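Local coordinates for protein predicted HD superfamily hydrolase (uncultured Thermotogales bacterium, PDB 2PQ7) that binds two iron(III) ions and probably acts as a hydrolase of the HD superfamily, its substrate not being established, at residues H37-M42 / A62-D67; S83-A88 / A108-R113; L128-R133 / F190-A195. All coordinates share one frame; numbering follows the deposited sequence. Where two conformers were deposited one is given.

Contact 1 (H37-M42 / A62-D67). With FE (Fe (III) ion), chain C; FE (Fe (III) ion), chain B.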
loop_
_atom_site.group_PDB
_atom_site.type_symbol
_atom_site.label_atom_id
_atom_site.label_comp_id
_atom_site.label_asym_id
_atom_site.label_seq_id
_atom_site.Cartn_x
_atom_site.Cartn_y
_atom_site.Cartn_z
ATOM N N HIS A 37 -15.956 1.614 -6.346
ATOM C CA HIS A 37 -15.836 0.285 -6.940
ATOM C C HIS A 37 -16.453 0.256 -8.372
ATOM O O HIS A 37 -15.830 -0.187 -9.346
ATOM C CB HIS A 37 -16.435 -0.783 -6.050
ATOM C CG HIS A 37 -16.718 -2.065 -6.753
ATOM N ND1 HIS A 37 -15.733 -2.972 -7.102
ATOM C CD2 HIS A 37 -17.881 -2.555 -7.251
ATOM C CE1 HIS A 37 -16.298 -4.006 -7.703
ATOM N NE2 HIS A 37 -17.601 -3.777 -7.807
ATOM N N THR A 38 -17.673 0.747 -8.501
ATOM C CA THR A 38 -18.343 0.777 -9.810
ATOM C C THR A 38 -17.540 1.533 -10.849
ATOM O O THR A 38 -17.371 1.101 -11.980
ATOM C CB THR A 38 -19.771 1.359 -9.667
ATOM O OG1 THR A 38 -20.575 0.363 -9.005
ATOM C CG2 THR A 38 -20.343 1.594 -10.955
ATOM N N PHE A 39 -16.971 2.668 -10.450
ATOM C CA PHE A 39 -16.179 3.402 -11.414
ATOM C C PHE A 39 -14.910 2.652 -11.792
ATOM O O PHE A 39 -14.545 2.629 -12.955
ATOM C CB PHE A 39 -15.829 4.778 -10.875
ATOM C CG PHE A 39 -17.022 5.636 -10.605
ATOM C CD1 PHE A 39 -18.106 5.634 -11.467
ATOM C CD2 PHE A 39 -17.050 6.469 -9.502
ATOM C CE1 PHE A 39 -19.213 6.425 -11.226
ATOM C CE2 PHE A 39 -18.144 7.288 -9.265
ATOM C CZ PHE A 39 -19.231 7.265 -10.138
ATOM N N ARG A 40 -14.279 1.975 -10.837
ATOM C CA ARG A 40 -13.074 1.197 -11.171
ATOM C C ARG A 40 -13.418 0.014 -12.084
ATOM O O ARG A 40 -12.654 -0.354 -12.976
ATOM C CB ARG A 40 -12.364 0.753 -9.894
ATOM C CG ARG A 40 -11.793 1.954 -9.116
ATOM C CD ARG A 40 -10.863 1.526 -8.039
ATOM N NE ARG A 40 -11.484 0.606 -7.099
ATOM C CZ ARG A 40 -12.171 0.946 -5.998
ATOM N NH1 ARG A 40 -12.329 2.192 -5.613
ATOM N NH2 ARG A 40 -12.721 0.003 -5.288
ATOM N N VAL A 41 -14.569 -0.613 -11.825
ATOM C CA VAL A 41 -15.037 -1.733 -12.680
ATOM C C VAL A 41 -15.302 -1.227 -14.101
ATOM O O VAL A 41 -14.954 -1.869 -15.098
ATOM C CB VAL A 41 -16.252 -2.450 -12.055
ATOM C CG1 VAL A 41 -16.805 -3.550 -13.034
ATOM C CG2 VAL A 41 -15.832 -3.116 -10.775
HETATM N N MSE A 42 -15.923 -0.068 -14.231
HETATM C CA MSE A 42 -16.138 0.438 -15.544
HETATM C C MSE A 42 -14.804 0.765 -16.254
HETATM O O MSE A 42 -14.674 0.508 -17.446
HETATM C CB MSE A 42 -17.109 1.581 -15.522
HETATM C CG MSE A 42 -17.366 2.067 -16.902
HETATM SE SE MSE A 42 -16.185 3.521 -17.249
HETATM C CE MSE A 42 -17.137 4.536 -16.399
ATOM N N ALA A 62 -23.062 -2.121 -18.687
ATOM C CA ALA A 62 -23.237 -3.197 -17.739
ATOM C C ALA A 62 -22.400 -2.961 -16.460
ATOM O O ALA A 62 -22.854 -3.176 -15.352
ATOM C CB ALA A 62 -22.806 -4.412 -18.384
ATOM N N ALA A 63 -21.157 -2.515 -16.617
ATOM C CA ALA A 63 -20.325 -2.180 -15.471
ATOM C C ALA A 63 -20.924 -1.082 -14.607
ATOM O O ALA A 63 -20.901 -1.162 -13.392
ATOM C CB ALA A 63 -18.954 -1.754 -15.940
ATOM N N LEU A 64 -21.419 -0.025 -15.248
ATOM C CA LEU A 64 -22.033 1.074 -14.472
ATOM C C LEU A 64 -23.244 0.624 -13.666
ATOM O O LEU A 64 -23.461 1.055 -12.540
ATOM C CB LEU A 64 -22.390 2.247 -15.385
ATOM C CG LEU A 64 -21.301 3.270 -15.589
ATOM C CD1 LEU A 64 -21.885 4.316 -16.505
ATOM C CD2 LEU A 64 -20.936 3.872 -14.188
ATOM N N LEU A 65 -24.051 -0.248 -14.272
ATOM C CA LEU A 65 -25.276 -0.699 -13.623
ATOM C C LEU A 65 -25.163 -1.957 -12.763
ATOM O O LEU A 65 -26.073 -2.238 -11.988
ATOM C CB LEU A 65 -26.355 -0.952 -14.663
ATOM C CG LEU A 65 -26.841 0.312 -15.355
ATOM C CD1 LEU A 65 -27.788 -0.068 -16.491
ATOM C CD2 LEU A 65 -27.465 1.284 -14.405
ATOM N N HIS A 66 -24.025 -2.627 -12.813
ATOM C CA HIS A 66 -24.013 -4.007 -12.253
ATOM C C HIS A 66 -24.288 -4.077 -10.754
ATOM O O HIS A 66 -24.920 -4.997 -10.313
ATOM C CB HIS A 66 -22.747 -4.766 -12.611
ATOM C CG HIS A 66 -21.585 -4.499 -11.715
ATOM N ND1 HIS A 66 -20.883 -3.322 -11.726
ATOM C CD2 HIS A 66 -20.991 -5.285 -10.785
ATOM C CE1 HIS A 66 -19.919 -3.379 -10.818
ATOM N NE2 HIS A 66 -19.966 -4.570 -10.225
ATOM N N ASP A 67 -23.822 -3.095 -9.996
ATOM C CA ASP A 67 -24.048 -3.041 -8.558
ATOM C C ASP A 67 -25.013 -1.909 -8.135
ATOM O O ASP A 67 -25.005 -1.526 -6.949
ATOM C CB ASP A 67 -22.715 -2.876 -7.858
ATOM C CG ASP A 67 -21.925 -4.181 -7.770
ATOM O OD1 ASP A 67 -22.456 -5.325 -7.872
ATOM O OD2 ASP A 67 -20.685 -4.083 -7.530
HETATM FE FE FE C . -19.101 -5.251 -8.286
HETATM FE FE FE B . -21.957 -7.215 -7.439
HETATM O O HOH W 1 -23.023 -0.349 -10.205
HETATM O O HOH W 2 -20.162 -7.033 -8.302
#
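Thr38 on helix 35-52 and the turn Leu64-Asp67 share one water. It lies 2.8 Å from Thr38 OG1, donates to Leu64 O at 2.8 Å and accepts from Asp67 N. The water joins a hydroxyl, the last turn of helix 56-65 and the backbone of a metal ligand. Thr38 CG2 rests against Leu64 O and Leu64 CD2. The iron of chain C closes the other end of the contact. His37 NE2 binds it at 2.2 Å, and His66 NE2 and Asp67 OD2 also bind. Asp67 OD2 sits at the edge of the His37 ring, and ring and carboxylate are nearly coplanar, 26° apart. Asp67 OD1 turns to the iron of chain B at 2.0 Å, so one carboxylate bridges both metals. With CG between its backbone N and carbonyl carbon (chi1 84°), His66 is held at its ND1 edge: His66 ND1 donates to Ala63 O at 2.7 Å, almost in the ring plane and nearly straight (164°). Val41 CG1 lies 3.8 Å from His66 CE1. Ala63 CB fits against Met42 CA at 3.6 Å. His37 ND1 is hydrogen-bonded to Asp135, and Asp132 completes the protein ligands of the first iron. This is the H...HD...D metal site of the HD domain.

Contact 2 (S83-A88 / A108-R113). With FE (Fe (III) ion), chain B.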
loop_
_atom_site.group_PDB
_atom_site.type_symbol
_atom_site.label_atom_id
_atom_site.label_comp_id
_atom_site.label_asym_id
_atom_site.label_seq_id
_atom_site.Cartn_x
_atom_site.Cartn_y
_atom_site.Cartn_z
ATOM N N SER A 83 -31.945 -8.026 -8.895
ATOM C CA SER A 83 -32.594 -6.721 -8.848
ATOM C C SER A 83 -32.025 -5.737 -9.866
ATOM O O SER A 83 -32.781 -4.935 -10.441
ATOM C CB SER A 83 -32.467 -6.137 -7.446
ATOM O OG SER A 83 -33.348 -5.049 -7.306
ATOM N N GLY A 84 -30.707 -5.762 -10.014
ATOM C CA GLY A 84 -29.983 -4.926 -10.989
ATOM C C GLY A 84 -30.330 -5.300 -12.413
ATOM O O GLY A 84 -30.500 -4.445 -13.255
ATOM N N ALA A 85 -30.468 -6.564 -12.710
ATOM C CA ALA A 85 -30.877 -7.003 -14.051
ATOM C C ALA A 85 -32.262 -6.549 -14.386
ATOM O O ALA A 85 -32.510 -6.074 -15.488
ATOM C CB ALA A 85 -30.772 -8.525 -14.105
ATOM N N GLU A 86 -33.207 -6.659 -13.447
ATOM C CA GLU A 86 -34.568 -6.194 -13.676
ATOM C C GLU A 86 -34.600 -4.655 -13.890
ATOM O O GLU A 86 -35.299 -4.152 -14.744
ATOM C CB GLU A 86 -35.444 -6.620 -12.477
ATOM C CG GLU A 86 -36.873 -6.109 -12.540
ATOM C CD GLU A 86 -37.712 -6.495 -11.314
ATOM O OE1 GLU A 86 -37.666 -7.686 -10.909
ATOM O OE2 GLU A 86 -38.470 -5.617 -10.832
ATOM N N TYR A 87 -33.806 -3.970 -13.104
ATOM C CA TYR A 87 -33.716 -2.513 -13.209
ATOM C C TYR A 87 -33.194 -2.142 -14.583
ATOM O O TYR A 87 -33.753 -1.248 -15.253
ATOM C CB TYR A 87 -32.826 -1.921 -12.107
ATOM C CG TYR A 87 -32.729 -0.436 -12.251
ATOM C CD1 TYR A 87 -33.763 0.364 -11.867
ATOM C CD2 TYR A 87 -31.597 0.160 -12.777
ATOM C CE1 TYR A 87 -33.707 1.748 -12.042
ATOM C CE2 TYR A 87 -31.534 1.553 -12.993
ATOM C CZ TYR A 87 -32.571 2.316 -12.602
ATOM O OH TYR A 87 -32.484 3.695 -12.812
ATOM N N ALA A 88 -32.113 -2.749 -15.036
ATOM C CA ALA A 88 -31.582 -2.446 -16.374
ATOM C C ALA A 88 -32.586 -2.695 -17.469
ATOM O O ALA A 88 -32.703 -1.951 -18.425
ATOM C CB ALA A 88 -30.314 -3.236 -16.593
ATOM N N ALA A 108 -26.046 -10.046 -18.382
ATOM C CA ALA A 108 -24.708 -9.913 -17.835
ATOM C C ALA A 108 -24.751 -9.534 -16.378
ATOM O O ALA A 108 -24.001 -10.043 -15.546
ATOM C CB ALA A 108 -23.911 -8.875 -18.632
ATOM N N ILE A 109 -25.618 -8.615 -16.019
ATOM C CA ILE A 109 -25.720 -8.195 -14.637
ATOM C C ILE A 109 -26.267 -9.332 -13.799
ATOM O O ILE A 109 -25.837 -9.597 -12.677
ATOM C CB ILE A 109 -26.628 -6.954 -14.527
ATOM C CG1 ILE A 109 -25.955 -5.761 -15.257
ATOM C CG2 ILE A 109 -26.982 -6.619 -13.040
ATOM C CD1 ILE A 109 -26.869 -4.540 -15.431
ATOM N N ARG A 110 -27.252 -10.009 -14.353
ATOM C CA ARG A 110 -27.882 -11.106 -13.633
ATOM C C ARG A 110 -26.904 -12.198 -13.274
ATOM O O ARG A 110 -27.045 -12.845 -12.220
ATOM C CB ARG A 110 -29.003 -11.684 -14.470
ATOM C CG ARG A 110 -29.857 -12.734 -13.767
ATOM C CD ARG A 110 -30.952 -13.217 -14.680
ATOM N NE ARG A 110 -31.840 -12.129 -15.060
ATOM C CZ ARG A 110 -32.982 -11.802 -14.455
ATOM N NH1 ARG A 110 -33.436 -12.497 -13.401
ATOM N NH2 ARG A 110 -33.685 -10.760 -14.931
ATOM N N SER A 111 -25.911 -12.408 -14.133
ATOM C CA SER A 111 -24.927 -13.490 -13.975
ATOM C C SER A 111 -23.638 -13.133 -13.250
ATOM O O SER A 111 -22.789 -14.004 -13.017
ATOM C CB SER A 111 -24.521 -14.002 -15.366
ATOM O OG SER A 111 -25.648 -14.330 -16.141
ATOM N N HIS A 112 -23.448 -11.867 -12.892
ATOM C CA HIS A 112 -22.141 -11.425 -12.432
ATOM C C HIS A 112 -21.542 -11.953 -11.133
ATOM O O HIS A 112 -20.332 -11.902 -10.995
ATOM C CB HIS A 112 -22.013 -9.887 -12.496
ATOM C CG HIS A 112 -22.477 -9.162 -11.259
ATOM N ND1 HIS A 112 -23.761 -8.692 -11.094
ATOM C CD2 HIS A 112 -21.788 -8.774 -10.159
ATOM C CE1 HIS A 112 -23.847 -8.077 -9.925
ATOM N NE2 HIS A 112 -22.657 -8.104 -9.336
ATOM N N ARG A 113 -22.358 -12.454 -10.233
ATOM C CA ARG A 113 -21.794 -13.010 -8.988
ATOM C C ARG A 113 -21.181 -14.403 -9.180
ATOM O O ARG A 113 -21.640 -15.152 -10.054
ATOM C CB ARG A 113 -22.827 -13.121 -7.889
ATOM C CG ARG A 113 -23.526 -11.881 -7.477
ATOM C CD ARG A 113 -23.500 -11.830 -5.935
ATOM N NE ARG A 113 -24.802 -11.665 -5.319
ATOM C CZ ARG A 113 -24.985 -11.287 -4.055
ATOM N NH1 ARG A 113 -23.949 -10.993 -3.260
ATOM N NH2 ARG A 113 -26.219 -11.176 -3.581
HETATM FE FE FE B . -21.957 -7.215 -7.439
HETATM O O HOH W 2 -20.162 -7.033 -8.302
#
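The Arg110 guanidinium lies with one face over Ala85 CB. Arg110 NH2 is 3.8 Å and Arg110 CZ 4.0 Å from Ala85 CB, and Glu86 N is set obliquely to the group. Arg110 CG is anti to the backbone N (chi1 -173°), and the chain bends at chi3, where NE begins to fold back over helix 80-91. Its aliphatic root takes part: Arg110 CB is 3.6 Å from Ala85 CB, at the point where the two backbones come nearest. The Glu86 carboxylate makes no ion pair with Arg110; OE1 and NH2 are 6.4 Å apart. The second flat group, the His112 ring, has Arg113 CG above one face, toward the rim, and the Ile109 carbonyl at its edge. His112 ND1 donates to Ile109 O at 2.8 Å, on a lone pair in the carbonyl plane. That bond fixes the ring's rotation and directs His112 NE2 to the iron of chain B, 2.2 Å away. That iron is also bound by Asp67 and His80. Ile109 faces the other helix. Ile109 CG2 packs on the backbone at Ala85 N (3.5 Å), and Ile109 CD1 meets Ala88 CB at 3.9 Å. Gly84 has no CB; one there would crowd Ile109 CG2. Leu65 of helix 56-65 covers Ala88 and Ile109. Small residues bring two helices close beside a histidine ligand of the second metal in a dinuclear HD-domain site.

Contact 3 (L128-R133 / F190-A195). With FE (Fe (III) ion), chain C.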
loop_
_atom_site.group_PDB
_atom_site.type_symbol
_atom_site.label_atom_id
_atom_site.label_comp_id
_atom_site.label_asym_id
_atom_site.label_seq_id
_atom_site.Cartn_x
_atom_site.Cartn_y
_atom_site.Cartn_z
ATOM N N LEU A 128 -17.719 -8.344 -17.914
ATOM C CA LEU A 128 -18.193 -7.719 -16.682
ATOM C C LEU A 128 -17.634 -8.437 -15.486
ATOM O O LEU A 128 -17.144 -7.809 -14.555
ATOM C CB LEU A 128 -19.724 -7.706 -16.604
ATOM C CG LEU A 128 -20.293 -7.192 -15.283
ATOM C CD1 LEU A 128 -19.829 -5.745 -14.979
ATOM C CD2 LEU A 128 -21.793 -7.277 -15.289
ATOM N N GLN A 129 -17.758 -9.773 -15.483
ATOM C CA GLN A 129 -17.237 -10.543 -14.381
ATOM C C GLN A 129 -15.742 -10.365 -14.220
ATOM O O GLN A 129 -15.274 -10.140 -13.098
ATOM C CB GLN A 129 -17.624 -11.997 -14.504
ATOM C CG GLN A 129 -17.309 -12.743 -13.272
ATOM C CD GLN A 129 -18.014 -14.099 -13.241
ATOM O OE1 GLN A 129 -17.654 -15.020 -13.966
ATOM N NE2 GLN A 129 -19.020 -14.224 -12.394
ATOM N N ASP A 130 -14.980 -10.346 -15.310
ATOM C CA ASP A 130 -13.578 -10.100 -15.213
ATOM C C ASP A 130 -13.292 -8.728 -14.613
ATOM O O ASP A 130 -12.412 -8.585 -13.753
ATOM C CB ASP A 130 -12.902 -10.147 -16.585
ATOM C CG ASP A 130 -12.709 -11.548 -17.134
ATOM O OD1 ASP A 130 -12.979 -12.571 -16.417
ATOM O OD2 ASP A 130 -12.227 -11.625 -18.298
ATOM N N ALA A 131 -13.956 -7.718 -15.126
ATOM C CA ALA A 131 -13.775 -6.334 -14.705
ATOM C C ALA A 131 -14.067 -6.146 -13.207
ATOM O O ALA A 131 -13.363 -5.391 -12.487
ATOM C CB ALA A 131 -14.672 -5.442 -15.529
ATOM N N ASP A 132 -15.100 -6.835 -12.745
ATOM C CA ASP A 132 -15.533 -6.789 -11.343
ATOM C C ASP A 132 -14.466 -7.460 -10.488
ATOM O O ASP A 132 -13.966 -6.871 -9.503
ATOM C CB ASP A 132 -16.856 -7.525 -11.217
ATOM C CG ASP A 132 -17.522 -7.365 -9.855
ATOM O OD1 ASP A 132 -17.511 -6.225 -9.312
ATOM O OD2 ASP A 132 -18.078 -8.374 -9.371
ATOM N N ARG A 133 -14.061 -8.665 -10.893
ATOM C CA ARG A 133 -13.134 -9.427 -10.052
ATOM C C ARG A 133 -11.748 -8.840 -10.043
ATOM O O ARG A 133 -11.039 -8.954 -9.023
ATOM C CB ARG A 133 -13.112 -10.907 -10.431
ATOM C CG ARG A 133 -14.437 -11.583 -10.249
ATOM C CD ARG A 133 -14.522 -12.979 -10.790
ATOM N NE ARG A 133 -13.550 -13.833 -10.101
ATOM C CZ ARG A 133 -12.373 -14.250 -10.584
ATOM N NH1 ARG A 133 -11.966 -14.007 -11.833
ATOM N NH2 ARG A 133 -11.603 -14.989 -9.797
ATOM N N PHE A 190 -9.685 -15.863 -14.967
ATOM C CA PHE A 190 -10.372 -14.847 -15.759
ATOM C C PHE A 190 -10.762 -15.348 -17.150
ATOM O O PHE A 190 -10.090 -16.185 -17.736
ATOM C CB PHE A 190 -9.521 -13.601 -15.817
ATOM C CG PHE A 190 -9.421 -12.909 -14.500
ATOM C CD1 PHE A 190 -8.559 -13.385 -13.489
ATOM C CD2 PHE A 190 -10.222 -11.816 -14.227
ATOM C CE1 PHE A 190 -8.526 -12.752 -12.268
ATOM C CE2 PHE A 190 -10.182 -11.177 -13.007
ATOM C CZ PHE A 190 -9.333 -11.638 -12.026
ATOM N N TRP A 191 -11.870 -14.822 -17.671
ATOM C CA TRP A 191 -12.401 -15.247 -18.948
ATOM C C TRP A 191 -11.602 -14.774 -20.128
ATOM O O TRP A 191 -11.408 -15.522 -21.107
ATOM C CB TRP A 191 -13.831 -14.718 -19.151
ATOM C CG TRP A 191 -14.813 -15.242 -18.222
ATOM C CD1 TRP A 191 -15.354 -14.614 -17.133
ATOM C CD2 TRP A 191 -15.397 -16.523 -18.282
ATOM N NE1 TRP A 191 -16.245 -15.447 -16.503
ATOM C CE2 TRP A 191 -16.285 -16.632 -17.196
ATOM C CE3 TRP A 191 -15.263 -17.602 -19.157
ATOM C CZ2 TRP A 191 -17.045 -17.770 -16.972
ATOM C CZ3 TRP A 191 -16.006 -18.734 -18.928
ATOM C CH2 TRP A 191 -16.895 -18.809 -17.849
ATOM N N THR A 192 -11.249 -13.494 -20.123
ATOM C CA THR A 192 -10.584 -12.892 -21.247
ATOM C C THR A 192 -9.069 -12.860 -21.115
ATOM O O THR A 192 -8.524 -12.735 -20.029
ATOM C CB THR A 192 -11.058 -11.449 -21.512
ATOM O OG1 THR A 192 -10.718 -10.596 -20.409
ATOM C CG2 THR A 192 -12.544 -11.396 -21.723
ATOM N N GLU A 193 -8.356 -12.937 -22.228
ATOM C CA GLU A 193 -6.914 -12.834 -22.180
ATOM C C GLU A 193 -6.442 -11.482 -21.643
ATOM O O GLU A 193 -5.447 -11.402 -20.922
ATOM C CB GLU A 193 -6.347 -13.089 -23.595
ATOM C CG GLU A 193 -4.830 -13.009 -23.675
ATOM C CD GLU A 193 -4.131 -14.069 -22.813
ATOM O OE1 GLU A 193 -4.756 -15.075 -22.368
ATOM O OE2 GLU A 193 -2.915 -13.882 -22.579
ATOM N N THR A 194 -7.115 -10.414 -22.009
ATOM C CA THR A 194 -6.754 -9.104 -21.518
ATOM C C THR A 194 -6.897 -9.059 -19.990
ATOM O O THR A 194 -5.976 -8.556 -19.313
ATOM C CB THR A 194 -7.595 -7.994 -22.171
ATOM O OG1 THR A 194 -7.451 -8.061 -23.600
ATOM C CG2 THR A 194 -7.269 -6.614 -21.645
ATOM N N ALA A 195 -7.991 -9.576 -19.428
ATOM C CA ALA A 195 -8.130 -9.576 -17.986
ATOM C C ALA A 195 -7.076 -10.456 -17.353
ATOM O O ALA A 195 -6.565 -10.100 -16.298
ATOM C CB ALA A 195 -9.522 -10.025 -17.544
HETATM FE FE FE C . -19.101 -5.251 -8.286
HETATM O O HOH W 2 -20.162 -7.033 -8.302
#
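A capped helix start joins helix 123-133 to helix 193-217, with the Asp130 carboxylate as acceptor. Asp130 OD1 takes Trp191 N at 2.8 Å with its syn lone pair. Asp130 OD2 takes two donors: Thr192 N at 2.8 Å, also syn, and Thr192 OG1, which meets it nearly along the C-O bond. Thr192 is the N-cap. Thr192 OG1 lies between the backbone N and the carbonyl carbon (chi1 64°) and accepts from Ala195 N at 3.1 Å. The hydroxyl gives to Asp130 and receives from the helix. An alanine at Asp130 would probably leave Trp191 N and Thr192 N and OG1 without this acceptor, and the cap less firmly placed. Trp191 NE1 donates to Gln129 OE1 at 2.9 Å in a nearly straight bond (171°), with amide and indole planes 10° apart. Arg133 NH1 sits over the centre of the Phe190 ring, a cation-pi contact with Arg133 CZ 4.5 Å from the centroid; Arg133 NH2 is hydrogen-bonded to Thr189 OG1. Asp132, on the same helix, binds the iron of chain C through OD1. A helix N-cap is tied to the helix that carries the final aspartate of the HD-domain motif.

Contact 1 closes a loop of 19 residues between helices 35-52 and 56-65. Contact 2 opens after it and closes a second loop of 19 residues between helices 80-91 and 99-111. Contact 3 spans 56 residues, part of them not modelled, and brings the start of helix 193-217 back to helix 123-133. The three follow in series; none nests or crosses. Contacts 1 and 2 share the iron of chain B through Asp67 and His112. Contacts 1 and 3 share the iron of chain C through His37, His66 and Asp67 on one side and Asp132 on the other. A single water bridges both metals. A probable hydrogen bond from Gln129 NE2 to His112 O links contacts 2 and 3.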